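Side-chain contact in replication protein B (Plasmid RSF1010, PDB 3H20), which acts as a primase that starts leading-strand replication of its plasmid, and is probably part of a larger relaxase that cleaves DNA for conjugal transfer: residues A186-Q189 and I190-A193. Numbering follows the deposited sequence.
Sequences AGQQ and IEQA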
loop_
_atom_site.group_PDB
_atom_site.type_symbol
_atom_site.label_atom_id
_atom_site.label_comp_id
_atom_site.label_asym_id
_atom_site.label_seq_id
_atom_site.Cartn_x
_atom_site.Cartn_y
_atom_site.Cartn_z
ATOM N N ALA A 186 -11.493 -8.452 -11.029
ATOM C CA ALA A 186 -10.975 -8.003 -9.740
ATOM C C ALA A 186 -11.398 -8.947 -8.618
ATOM O O ALA A 186 -10.589 -9.287 -7.750
ATOM C CB ALA A 186 -11.432 -6.570 -9.446
ATOM N N GLY A 187 -12.661 -9.369 -8.649
ATOM C CA GLY A 187 -13.197 -10.278 -7.637
ATOM C C GLY A 187 -12.506 -11.634 -7.684
ATOM O O GLY A 187 -12.178 -12.201 -6.640
ATOM N N GLN A 188 -12.270 -12.130 -8.901
ATOM C CA GLN A 188 -11.533 -13.380 -9.142
ATOM C C GLN A 188 -10.086 -13.322 -8.644
ATOM O O GLN A 188 -9.583 -14.277 -8.040
ATOM C CB GLN A 188 -11.567 -13.737 -10.636
ATOM C CG GLN A 188 -12.930 -14.209 -11.120
ATOM C CD GLN A 188 -13.305 -15.563 -10.551
ATOM O OE1 GLN A 188 -14.035 -15.658 -9.562
ATOM N NE2 GLN A 188 -12.795 -16.618 -11.161
ATOM N N GLN A 189 -9.419 -12.200 -8.898
ATOM C CA GLN A 189 -8.044 -11.989 -8.431
ATOM C C GLN A 189 -7.944 -11.924 -6.905
ATOM O O GLN A 189 -6.998 -12.456 -6.316
ATOM C CB GLN A 189 -7.462 -10.717 -9.056
ATOM C CG GLN A 189 -7.198 -10.854 -10.552
ATOM C CD GLN A 189 -6.871 -9.533 -11.219
ATOM O OE1 GLN A 189 -7.206 -8.469 -10.706
ATOM N NE2 GLN A 189 -6.221 -9.599 -12.380
ATOM N N ILE A 190 -8.912 -11.261 -6.274
ATOM C CA ILE A 190 -8.979 -11.198 -4.807
ATOM C C ILE A 190 -9.276 -12.587 -4.219
ATOM O O ILE A 190 -8.637 -13.009 -3.248
ATOM C CB ILE A 190 -9.990 -10.112 -4.326
ATOM C CG1 ILE A 190 -9.478 -8.714 -4.711
ATOM C CG2 ILE A 190 -10.229 -10.212 -2.823
ATOM C CD1 ILE A 190 -10.544 -7.591 -4.713
ATOM N N GLU A 191 -10.214 -13.308 -4.834
ATOM C CA GLU A 191 -10.533 -14.675 -4.426
ATOM C C GLU A 191 -9.319 -15.603 -4.527
ATOM O O GLU A 191 -9.107 -16.450 -3.657
ATOM C CB GLU A 191 -11.722 -15.221 -5.226
ATOM C CG GLU A 191 -13.057 -14.581 -4.838
ATOM C CD GLU A 191 -14.256 -15.156 -5.588
ATOM O OE1 GLU A 191 -14.103 -15.596 -6.751
ATOM O OE2 GLU A 191 -15.365 -15.159 -5.009
ATOM N N GLN A 192 -8.520 -15.419 -5.575
ATOM C CA GLN A 192 -7.291 -16.186 -5.770
ATOM C C GLN A 192 -6.307 -15.906 -4.633
ATOM O O GLN A 192 -5.768 -16.837 -4.032
ATOM C CB GLN A 192 -6.672 -15.852 -7.135
ATOM C CG GLN A 192 -5.292 -16.438 -7.391
ATOM C CD GLN A 192 -5.338 -17.862 -7.895
ATOM O OE1 GLN A 192 -4.914 -18.785 -7.207
ATOM N NE2 GLN A 192 -5.847 -18.050 -9.113
ATOM N N ALA A 193 -6.091 -14.621 -4.344
ATOM C CA ALA A 193 -5.207 -14.194 -3.257
ATOM C C ALA A 193 -5.629 -14.797 -1.920
ATOM O O ALA A 193 -4.780 -15.231 -1.133
ATOM C CB ALA A 193 -5.163 -12.650 -3.169
#
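I190 lays its side chain back toward A186, one helical turn earlier, a worked example of how a side chain can reach back to the very carbonyl oxygen that its own N-H uses. In I190 the CG1 branch stands beside the backbone N (chi1 -66°) and therefore runs back toward the start of the helix. CG1 sits beyond the oxygen of A186, 3.3 Å from A186 O, and CD1 continues along the same side at 3.5 Å from that oxygen. The oxygen is thus flanked by aliphatic carbon while it accepts the N-H of I190, the bond measuring 3.0 Å from I190 N to A186 O. E191 repeats the pattern one residue on: its CG also lies beside its own backbone N and sits 3.1 Å from G187 O, the acceptor for E191 N. Beyond CG the chain of E191 is extended (chi2 -178°), which carries the carboxylate back past G187 O to meet the bent chain of Q188. There the amide and carboxylate planes are turned 69° against each other, and Q188 OE1 lies 2.8 Å from E191 OE1. The amide of Q188 is probably modelled the wrong way round; turned over, it may donate a hydrogen bond to the glutamate. Q189, extended beyond CG, departs from this turn instead, and its OE1 accepts a hydrogen bond from Q122 on helix 117-130. A186 and I190 also touch that helix, at L119 and E118 respectively. The unbroken i to i+4 backbone bonding, with a mixed face of A186, Q189 and I190 against helix 117-130 and with Q188, E191 and Q192 on exposed positions, is characteristic of a regular alpha-helix packed along one side, here the long helix 179-206.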